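Local coordinates for carbohydrate kinase, FGGY (Novosphingobium aromaticivorans, PDB 3H6E), which probably transfers a phosphate group to a carbohydrate substrate as a kinase of the FGGY family, whose domains belong to the actin-like ATPase clan, at residues Leu94-Ile100 with Ser131-Leu136; Tyr108-Asp113 with Ser186-Leu192; Arg88-Pro92 with His140-Met144. One frame throughout, in Å; residues are numbered along the deposited sequence.

Contact 1 (Leu94-Ile100 with Ser131-Leu136)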
loop_
_atom_site.group_PDB
_atom_site.type_symbol
_atom_site.label_atom_id
_atom_site.label_comp_id
_atom_site.label_asym_id
_atom_site.label_seq_id
_atom_site.Cartn_x
_atom_site.Cartn_y
_atom_site.Cartn_z
ATOM N N LEU A 94 -15.491 -10.806 -3.106
ATOM C CA LEU A 94 -16.007 -10.089 -1.952
ATOM C C LEU A 94 -15.298 -8.751 -1.795
ATOM O O LEU A 94 -14.107 -8.635 -2.078
ATOM C CB LEU A 94 -15.812 -10.919 -0.681
ATOM C CG LEU A 94 -16.688 -12.153 -0.459
ATOM C CD1 LEU A 94 -16.757 -13.020 -1.706
ATOM C CD2 LEU A 94 -16.177 -12.960 0.731
ATOM N N ASP A 95 -16.045 -7.742 -1.357
ATOM C CA ASP A 95 -15.464 -6.475 -0.937
ATOM C C ASP A 95 -14.763 -6.748 0.386
ATOM O O ASP A 95 -15.373 -7.296 1.300
ATOM C CB ASP A 95 -16.575 -5.438 -0.748
ATOM C CG ASP A 95 -16.042 -4.038 -0.499
ATOM O OD1 ASP A 95 -15.227 -3.856 0.430
ATOM O OD2 ASP A 95 -16.455 -3.111 -1.230
ATOM N N TYR A 96 -13.487 -6.394 0.501
ATOM C CA TYR A 96 -12.764 -6.721 1.728
ATOM C C TYR A 96 -13.320 -5.976 2.939
ATOM O O TYR A 96 -13.041 -6.337 4.081
ATOM C CB TYR A 96 -11.240 -6.562 1.588
ATOM C CG TYR A 96 -10.703 -5.148 1.441
ATOM C CD1 TYR A 96 -10.889 -4.199 2.439
ATOM C CD2 TYR A 96 -9.956 -4.785 0.325
ATOM C CE1 TYR A 96 -10.379 -2.914 2.310
ATOM C CE2 TYR A 96 -9.441 -3.508 0.189
ATOM C CZ TYR A 96 -9.654 -2.576 1.184
ATOM O OH TYR A 96 -9.140 -1.303 1.047
ATOM N N GLU A 97 -14.127 -4.953 2.682
ATOM C CA GLU A 97 -14.782 -4.225 3.761
ATOM C C GLU A 97 -16.075 -4.908 4.196
ATOM O O GLU A 97 -16.680 -4.522 5.198
ATOM C CB GLU A 97 -15.051 -2.769 3.370
ATOM C CG GLU A 97 -13.792 -1.960 3.111
ATOM C CD GLU A 97 -13.970 -0.486 3.425
ATOM O OE1 GLU A 97 -13.732 0.349 2.525
ATOM O OE2 GLU A 97 -14.342 -0.163 4.575
ATOM N N GLN A 98 -16.497 -5.924 3.446
ATOM C CA GLN A 98 -17.672 -6.701 3.827
ATOM C C GLN A 98 -17.438 -7.424 5.144
ATOM O O GLN A 98 -16.425 -8.101 5.324
ATOM C CB GLN A 98 -18.060 -7.712 2.746
ATOM C CG GLN A 98 -19.021 -8.802 3.237
ATOM C CD GLN A 98 -20.350 -8.248 3.736
ATOM O OE1 GLN A 98 -20.869 -7.268 3.202
ATOM N NE2 GLN A 98 -20.908 -8.883 4.760
ATOM N N SER A 99 -18.387 -7.272 6.058
ATOM C CA SER A 99 -18.324 -7.923 7.356
ATOM C C SER A 99 -18.308 -9.442 7.216
ATOM O O SER A 99 -18.847 -9.997 6.259
ATOM C CB SER A 99 -19.517 -7.495 8.208
ATOM O OG SER A 99 -19.464 -8.090 9.486
ATOM N N ILE A 100 -17.680 -10.110 8.174
ATOM C CA ILE A 100 -17.705 -11.564 8.227
ATOM C C ILE A 100 -18.333 -11.984 9.552
ATOM O O ILE A 100 -18.002 -11.428 10.599
ATOM C CB ILE A 100 -16.291 -12.173 8.074
ATOM C CG1 ILE A 100 -15.638 -11.682 6.773
ATOM C CG2 ILE A 100 -16.355 -13.692 8.105
ATOM C CD1 ILE A 100 -14.449 -12.511 6.306
ATOM N N SER A 131 -9.479 -15.146 5.560
ATOM C CA SER A 131 -10.801 -15.004 6.166
ATOM C C SER A 131 -11.914 -15.145 5.135
ATOM O O SER A 131 -12.929 -15.790 5.388
ATOM C CB SER A 131 -10.924 -13.657 6.879
ATOM O OG SER A 131 -9.944 -13.525 7.889
ATOM N N GLN A 132 -11.725 -14.528 3.972
ATOM C CA GLN A 132 -12.694 -14.627 2.889
ATOM C C GLN A 132 -12.823 -16.073 2.428
ATOM O O GLN A 132 -13.925 -16.610 2.349
ATOM C CB GLN A 132 -12.272 -13.755 1.708
ATOM C CG GLN A 132 -12.104 -12.290 2.029
ATOM C CD GLN A 132 -11.893 -11.460 0.786
ATOM O OE1 GLN A 132 -11.140 -10.487 0.794
ATOM N NE2 GLN A 132 -12.551 -11.848 -0.298
ATOM N N LEU A 133 -11.685 -16.688 2.119
ATOM C CA LEU A 133 -11.628 -18.091 1.724
ATOM C C LEU A 133 -12.322 -18.976 2.750
ATOM O O LEU A 133 -13.161 -19.804 2.397
ATOM C CB LEU A 133 -10.175 -18.539 1.541
ATOM C CG LEU A 133 -9.609 -18.508 0.118
ATOM C CD1 LEU A 133 -10.359 -17.524 -0.758
ATOM C CD2 LEU A 133 -8.108 -18.218 0.118
ATOM N N TRP A 134 -11.971 -18.794 4.021
ATOM C CA TRP A 134 -12.571 -19.569 5.102
ATOM C C TRP A 134 -14.090 -19.528 5.013
ATOM O O TRP A 134 -14.754 -20.563 4.992
ATOM C CB TRP A 134 -12.123 -19.018 6.455
ATOM C CG TRP A 134 -12.607 -19.815 7.626
ATOM C CD1 TRP A 134 -13.720 -19.571 8.382
ATOM C CD2 TRP A 134 -11.993 -20.984 8.180
ATOM N NE1 TRP A 134 -13.834 -20.515 9.369
ATOM C CE2 TRP A 134 -12.789 -21.397 9.266
ATOM C CE3 TRP A 134 -10.850 -21.724 7.862
ATOM C CZ2 TRP A 134 -12.476 -22.517 10.039
ATOM C CZ3 TRP A 134 -10.540 -22.832 8.632
ATOM C CH2 TRP A 134 -11.349 -23.219 9.708
ATOM N N TRP A 135 -14.628 -18.315 4.960
ATOM C CA TRP A 135 -16.064 -18.106 4.865
ATOM C C TRP A 135 -16.613 -18.722 3.588
ATOM O O TRP A 135 -17.529 -19.539 3.627
ATOM C CB TRP A 135 -16.379 -16.611 4.914
ATOM C CG TRP A 135 -17.817 -16.299 5.133
ATOM C CD1 TRP A 135 -18.754 -17.101 5.720
ATOM C CD2 TRP A 135 -18.486 -15.076 4.804
ATOM N NE1 TRP A 135 -19.968 -16.461 5.758
ATOM C CE2 TRP A 135 -19.830 -15.214 5.207
ATOM C CE3 TRP A 135 -18.080 -13.881 4.202
ATOM C CZ2 TRP A 135 -20.771 -14.203 5.024
ATOM C CZ3 TRP A 135 -19.015 -12.879 4.022
ATOM C CH2 TRP A 135 -20.346 -13.046 4.431
ATOM N N LEU A 136 -16.037 -18.335 2.454
ATOM C CA LEU A 136 -16.460 -18.858 1.158
ATOM C C LEU A 136 -16.559 -20.386 1.132
ATOM O O LEU A 136 -17.411 -20.944 0.446
ATOM C CB LEU A 136 -15.527 -18.365 0.051
ATOM C CG LEU A 136 -15.742 -16.912 -0.375
ATOM C CD1 LEU A 136 -14.645 -16.458 -1.321
ATOM C CD2 LEU A 136 -17.112 -16.745 -1.016
#
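Leu94 and Ile100, from the two ends of segment 94-100, both pack on the indole of Trp135 on helix 129-139. The CG2 methyl of the beta-branched Ile100 stands 4.0 Å above the plane of the Trp135 ring, offset toward its rim. CG1, anti to the carbonyl carbon and beside the backbone N (chi1 -56°), brings CD1 to 3.7 Å from Ser131 O, beside the small Ser131 CB. Leu94 brings its forked end to the same helix: CD2 approaches Trp135 CE3 obliquely at 4.1 Å, while CD1 meets Leu136 CD2 tip to tip at 3.8 Å. A leucine suits this place because its two methyls serve two neighbouring residues at once. Gln98 CG comes to the edge of the indole, near its plane, 4.2 Å from Trp135 CZ3, and Ser99 O lies obliquely to the same ring. The loop is shaped by a type I turn from Asp95 to Gln98 and by an Asx turn, Glu97 N donating to Asp95 OD1 at 2.7 Å; Asp95 OD1 also forms a salt bridge with Lys15. The contact packs the loop between strand 88-89 and helix 102-109 on helix 129-139, in the N-terminal half of an FGGY kinase.

Contact 2 (Tyr108-Asp113 with Ser186-Leu192)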
loop_
_atom_site.group_PDB
_atom_site.type_symbol
_atom_site.label_atom_id
_atom_site.label_comp_id
_atom_site.label_asym_id
_atom_site.label_seq_id
_atom_site.Cartn_x
_atom_site.Cartn_y
_atom_site.Cartn_z
ATOM N N TYR A 108 -12.019 -19.273 12.304
ATOM C CA TYR A 108 -10.857 -19.039 11.462
ATOM C C TYR A 108 -9.682 -18.524 12.286
ATOM O O TYR A 108 -8.568 -19.032 12.179
ATOM C CB TYR A 108 -11.184 -18.055 10.340
ATOM C CG TYR A 108 -9.978 -17.711 9.499
ATOM C CD1 TYR A 108 -9.378 -18.671 8.693
ATOM C CD2 TYR A 108 -9.434 -16.430 9.514
ATOM C CE1 TYR A 108 -8.270 -18.368 7.922
ATOM C CE2 TYR A 108 -8.328 -16.117 8.745
ATOM C CZ TYR A 108 -7.749 -17.091 7.953
ATOM O OH TYR A 108 -6.647 -16.790 7.187
ATOM N N ARG A 109 -9.945 -17.520 13.114
ATOM C CA ARG A 109 -8.901 -16.888 13.916
ATOM C C ARG A 109 -8.078 -17.882 14.733
ATOM O O ARG A 109 -6.886 -17.667 14.957
ATOM C CB ARG A 109 -9.507 -15.841 14.854
ATOM C CG ARG A 109 -9.812 -14.525 14.191
ATOM C CD ARG A 109 -8.546 -13.783 13.842
ATOM N NE ARG A 109 -8.818 -12.620 13.005
ATOM C CZ ARG A 109 -9.286 -11.464 13.462
ATOM N NH1 ARG A 109 -9.541 -11.321 14.754
ATOM N NH2 ARG A 109 -9.502 -10.455 12.625
ATOM N N SER A 110 -8.710 -18.963 15.182
ATOM C CA SER A 110 -8.060 -19.892 16.108
ATOM C C SER A 110 -7.262 -20.975 15.393
ATOM O O SER A 110 -6.690 -21.857 16.032
ATOM C CB SER A 110 -9.082 -20.523 17.069
ATOM O OG SER A 110 -10.120 -21.187 16.364
ATOM N N GLN A 111 -7.211 -20.896 14.071
ATOM C CA GLN A 111 -6.541 -21.915 13.272
ATOM C C GLN A 111 -5.462 -21.314 12.353
ATOM O O GLN A 111 -4.823 -22.021 11.573
ATOM C CB GLN A 111 -7.591 -22.742 12.511
ATOM C CG GLN A 111 -7.145 -23.356 11.210
ATOM C CD GLN A 111 -7.258 -22.384 10.059
ATOM O OE1 GLN A 111 -7.476 -21.187 10.260
ATOM N NE2 GLN A 111 -7.114 -22.891 8.845
ATOM N N ARG A 112 -5.242 -20.008 12.482
ATOM C CA ARG A 112 -4.213 -19.306 11.712
ATOM C C ARG A 112 -2.786 -19.685 12.132
ATOM O O ARG A 112 -2.554 -20.156 13.250
ATOM C CB ARG A 112 -4.403 -17.792 11.840
ATOM C CG ARG A 112 -5.626 -17.247 11.111
ATOM C CD ARG A 112 -5.926 -15.807 11.523
ATOM N NE ARG A 112 -5.094 -14.821 10.832
ATOM C CZ ARG A 112 -4.029 -14.216 11.358
ATOM N NH1 ARG A 112 -3.640 -14.490 12.595
ATOM N NH2 ARG A 112 -3.351 -13.327 10.643
ATOM N N ASP A 113 -1.835 -19.480 11.224
ATOM C CA ASP A 113 -0.422 -19.708 11.519
ATOM C C ASP A 113 0.105 -18.596 12.420
ATOM O O ASP A 113 -0.533 -17.559 12.553
ATOM C CB ASP A 113 0.394 -19.755 10.227
ATOM C CG ASP A 113 0.233 -21.056 9.484
ATOM O OD1 ASP A 113 -0.127 -22.062 10.121
ATOM O OD2 ASP A 113 0.473 -21.076 8.262
ATOM N N SER A 186 1.945 -20.389 3.080
ATOM C CA SER A 186 2.015 -20.685 4.503
ATOM C C SER A 186 1.608 -22.129 4.803
ATOM O O SER A 186 0.882 -22.757 4.024
ATOM C CB SER A 186 1.132 -19.721 5.292
ATOM O OG SER A 186 -0.216 -19.814 4.876
ATOM N N PRO A 187 2.085 -22.664 5.936
ATOM C CA PRO A 187 1.665 -23.991 6.385
ATOM C C PRO A 187 0.151 -24.126 6.316
ATOM O O PRO A 187 -0.356 -25.144 5.845
ATOM C CB PRO A 187 2.123 -24.018 7.842
ATOM C CG PRO A 187 3.311 -23.130 7.873
ATOM C CD PRO A 187 3.081 -22.060 6.840
HETATM N N MSE A 188 -0.558 -23.100 6.774
HETATM C CA MSE A 188 -2.016 -23.129 6.816
HETATM C C MSE A 188 -2.648 -23.285 5.437
HETATM O O MSE A 188 -3.488 -24.157 5.228
HETATM C CB MSE A 188 -2.570 -21.868 7.480
HETATM C CG MSE A 188 -4.090 -21.842 7.519
HETATM SE SE MSE A 188 -4.863 -20.094 7.902
HETATM C CE MSE A 188 -4.228 -19.120 6.333
ATOM N N ALA A 189 -2.248 -22.428 4.504
ATOM C CA ALA A 189 -2.822 -22.440 3.162
ATOM C C ALA A 189 -2.580 -23.773 2.460
ATOM O O ALA A 189 -3.396 -24.220 1.655
ATOM C CB ALA A 189 -2.267 -21.291 2.338
ATOM N N LYS A 190 -1.449 -24.401 2.764
ATOM C CA LYS A 190 -1.134 -25.714 2.213
ATOM C C LYS A 190 -2.019 -26.771 2.866
ATOM O O LYS A 190 -2.680 -27.556 2.187
ATOM C CB LYS A 190 0.344 -26.047 2.428
ATOM C CG LYS A 190 1.277 -25.281 1.509
ATOM C CD LYS A 190 2.741 -25.494 1.861
ATOM C CE LYS A 190 3.636 -24.891 0.781
ATOM N NZ LYS A 190 5.084 -24.911 1.140
ATOM N N ARG A 191 -2.033 -26.755 4.195
ATOM C CA ARG A 191 -2.807 -27.683 5.010
ATOM C C ARG A 191 -4.269 -27.790 4.559
ATOM O O ARG A 191 -4.807 -28.892 4.406
ATOM C CB ARG A 191 -2.761 -27.211 6.461
ATOM C CG ARG A 191 -2.546 -28.297 7.480
ATOM C CD ARG A 191 -2.689 -27.728 8.881
ATOM N NE ARG A 191 -4.013 -27.150 9.094
ATOM C CZ ARG A 191 -4.238 -25.873 9.378
ATOM N NH1 ARG A 191 -3.225 -25.026 9.496
ATOM N NH2 ARG A 191 -5.477 -25.442 9.551
ATOM N N LEU A 192 -4.905 -26.637 4.358
ATOM C CA LEU A 192 -6.322 -26.573 4.009
ATOM C C LEU A 192 -6.586 -26.918 2.548
ATOM O O LEU A 192 -7.737 -27.028 2.128
ATOM C CB LEU A 192 -6.873 -25.179 4.309
ATOM C CG LEU A 192 -6.920 -24.734 5.770
ATOM C CD1 LEU A 192 -7.272 -23.258 5.854
ATOM C CD2 LEU A 192 -7.908 -25.574 6.571
#
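At the N-terminal end of helix 187-191, Asp113 reaches across from a loop to a backbone N-H of the first turn. Its OD2 accepts from Met188 N at 2.7 Å, on the syn side of the carboxylate and 18° out of its plane, with an N-H...O angle of 157°. Pro187 suits the first turn because its nitrogen has no hydrogen to offer, and its CD packs 3.1 Å from the same OD2. The aspartate's charge would probably be favoured by the positive end of the helix dipole. Arg191 NH1, one turn on, stands 4.3 Å from Asp113 OD1, too far for a salt bridge. Ser186 takes the N-cap position and accepts weakly from Ala189 N, while its OG also bonds to Asp176 O. With Asp113 replaced by an alanine, Met188 N is likely to lose its acceptor across the contact, and a gap to open beside the Pro187 ring.

Met188, a selenomethionine, is the apolar half of the contact. Because CG stands opposite the backbone N (chi1 179°), the chain runs out toward the other segment and then bends beside Tyr108. There SE lies 4.9 Å from the ring centroid in an oblique Met-aromatic contact, and CE comes to 3.5 Å from Tyr108 OH. Gln111 crosses the Met188 side chain at about a right angle and lies near Arg191 and Leu192. The tyrosine hydroxyl is hydrogen-bonded to Asp176 OD2, and Asp176 OD1 forms a salt bridge with Arg112, whose CG lies over one face of the Tyr108 ring, toward its rim. The contact thus joins the end of helix 102-109 and the loop after it to helix 187-191, with helix 115-118 touching Asp113, Ser186 and Pro187, and helix 129-139 packing against Tyr108 and Gln111.

Contact 3 (Arg88-Pro92 with His140-Met144)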
loop_
_atom_site.group_PDB
_atom_site.type_symbol
_atom_site.label_atom_id
_atom_site.label_comp_id
_atom_site.label_asym_id
_atom_site.label_seq_id
_atom_site.Cartn_x
_atom_site.Cartn_y
_atom_site.Cartn_z
ATOM N N ARG A 88 -14.314 -19.804 -15.997
ATOM C CA ARG A 88 -14.978 -18.500 -15.977
ATOM C C ARG A 88 -15.117 -17.975 -14.550
ATOM O O ARG A 88 -15.043 -18.740 -13.587
ATOM C CB ARG A 88 -16.358 -18.570 -16.633
ATOM C CG ARG A 88 -17.439 -19.151 -15.732
ATOM C CD ARG A 88 -18.781 -18.480 -15.999
ATOM N NE ARG A 88 -19.908 -19.294 -15.554
ATOM C CZ ARG A 88 -20.445 -20.267 -16.282
ATOM N NH1 ARG A 88 -19.948 -20.544 -17.481
ATOM N NH2 ARG A 88 -21.473 -20.962 -15.812
ATOM N N LEU A 89 -15.319 -16.669 -14.416
ATOM C CA LEU A 89 -15.496 -16.076 -13.097
ATOM C C LEU A 89 -16.680 -16.705 -12.362
ATOM O O LEU A 89 -17.827 -16.592 -12.795
ATOM C CB LEU A 89 -15.679 -14.564 -13.189
ATOM C CG LEU A 89 -15.830 -13.910 -11.814
ATOM C CD1 LEU A 89 -14.521 -14.020 -11.032
ATOM C CD2 LEU A 89 -16.285 -12.459 -11.930
ATOM N N ALA A 90 -16.392 -17.368 -11.249
ATOM C CA ALA A 90 -17.421 -18.046 -10.476
ATOM C C ALA A 90 -18.440 -17.061 -9.907
ATOM O O ALA A 90 -19.624 -17.380 -9.787
ATOM C CB ALA A 90 -16.787 -18.862 -9.365
ATOM N N PHE A 91 -17.971 -15.864 -9.565
ATOM C CA PHE A 91 -18.817 -14.823 -8.988
ATOM C C PHE A 91 -17.975 -13.582 -8.702
ATOM O O PHE A 91 -16.748 -13.664 -8.639
ATOM C CB PHE A 91 -19.473 -15.317 -7.694
ATOM C CG PHE A 91 -18.502 -15.904 -6.705
ATOM C CD1 PHE A 91 -18.554 -17.250 -6.377
ATOM C CD2 PHE A 91 -17.532 -15.112 -6.109
ATOM C CE1 PHE A 91 -17.660 -17.792 -5.470
ATOM C CE2 PHE A 91 -16.635 -15.646 -5.205
ATOM C CZ PHE A 91 -16.699 -16.987 -4.886
ATOM N N PRO A 92 -18.627 -12.425 -8.529
ATOM C CA PRO A 92 -17.850 -11.242 -8.142
ATOM C C PRO A 92 -17.156 -11.466 -6.798
ATOM O O PRO A 92 -17.781 -11.984 -5.870
ATOM C CB PRO A 92 -18.918 -10.149 -8.013
ATOM C CG PRO A 92 -20.054 -10.625 -8.860
ATOM C CD PRO A 92 -20.055 -12.116 -8.715
ATOM N N HIS A 140 -20.086 -21.601 -0.344
ATOM C CA HIS A 140 -20.003 -22.230 -1.654
ATOM C C HIS A 140 -18.979 -23.354 -1.639
ATOM O O HIS A 140 -18.012 -23.330 -2.402
ATOM C CB HIS A 140 -19.638 -21.192 -2.717
ATOM C CG HIS A 140 -20.585 -20.034 -2.779
ATOM N ND1 HIS A 140 -20.204 -18.741 -2.490
ATOM C CD2 HIS A 140 -21.902 -19.977 -3.087
ATOM C CE1 HIS A 140 -21.242 -17.937 -2.628
ATOM N NE2 HIS A 140 -22.287 -18.663 -2.988
ATOM N N PRO A 141 -19.201 -24.350 -0.766
ATOM C CA PRO A 141 -18.260 -25.448 -0.511
ATOM C C PRO A 141 -17.756 -26.112 -1.787
ATOM O O PRO A 141 -16.547 -26.272 -1.958
ATOM C CB PRO A 141 -19.095 -26.441 0.303
ATOM C CG PRO A 141 -20.125 -25.595 0.970
ATOM C CD PRO A 141 -20.452 -24.509 -0.003
ATOM N N ASP A 142 -18.677 -26.485 -2.672
ATOM C CA ASP A 142 -18.322 -27.201 -3.894
ATOM C C ASP A 142 -17.603 -26.298 -4.887
ATOM O O ASP A 142 -16.557 -26.660 -5.432
ATOM C CB ASP A 142 -19.571 -27.809 -4.539
ATOM C CG ASP A 142 -20.326 -28.730 -3.594
ATOM O OD1 ASP A 142 -21.495 -29.060 -3.889
ATOM O OD2 ASP A 142 -19.753 -29.122 -2.554
ATOM N N VAL A 143 -18.168 -25.120 -5.116
ATOM C CA VAL A 143 -17.594 -24.166 -6.058
ATOM C C VAL A 143 -16.163 -23.765 -5.684
ATOM O O VAL A 143 -15.365 -23.422 -6.556
ATOM C CB VAL A 143 -18.483 -22.910 -6.201
ATOM C CG1 VAL A 143 -17.778 -21.836 -7.029
ATOM C CG2 VAL A 143 -19.824 -23.283 -6.825
HETATM N N MSE A 144 -15.839 -23.814 -4.394
HETATM C CA MSE A 144 -14.491 -23.474 -3.941
HETATM C C MSE A 144 -13.491 -24.604 -4.192
HETATM O O MSE A 144 -12.311 -24.353 -4.444
HETATM C CB MSE A 144 -14.479 -23.090 -2.459
HETATM C CG MSE A 144 -15.204 -21.798 -2.140
HETATM SE SE MSE A 144 -14.892 -20.400 -3.465
HETATM C CE MSE A 144 -12.965 -20.152 -3.255
#
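Met144 N donates to His140 O at 3.0 Å, closing the first turn of helix 141-145 and bringing together two of the side chains that meet Phe91. Phe91 holds its CG between its own backbone N and carbonyl carbon (chi1 51°), and from there the ring projects toward the helix. Met144, a selenomethionine in the crystal, arrives at the ring's edge, near its plane: SE is 4.1 Å from Phe91 CZ, a Met-aromatic contact in which the large, polarisable atom meets the rim. His140 ND1 stands obliquely to the ring, 4.0 Å from Phe91 CE1, the two ring planes inclined by 33° and their centroids 5.4 Å apart. Val143 adds its CG1 methyl, 3.9 Å from Ala90 CB and also close to Phe91 CE1; alanine suits this spot, since its single methyl lets the backbone at Ala90 come close to the helix that carries Val143. Leu136 of helix 129-139 packs on both Phe91 and Met144, and Thr85 of strand 81-85 on both Ala90 and Val143. Cohesion between the two segments therefore rests on dispersion and shape, with a weak selenium-aromatic component, rather than on directional polar bonds.

The segments follow one another as 88-92, 94-100, 108-113, 131-136, 140-144 and 186-192, all between strands 71-76 and 207-210 of the six-stranded mixed sheet. Contact 1 sits between the others, its centre about 14 Å from that of contact 3 and about 16 Å from that of contact 2, whereas contacts 2 and 3 have centres about 21 Å apart and do not touch. Helix 129-139 is shared: it carries one segment of contact 1 and touches both other contacts. The three form a chain of packing in which contact 1 links the other two, on the same side of the chain's centre, tying the residues just after Leu89 to helices 102-109, 141-145 and 187-191.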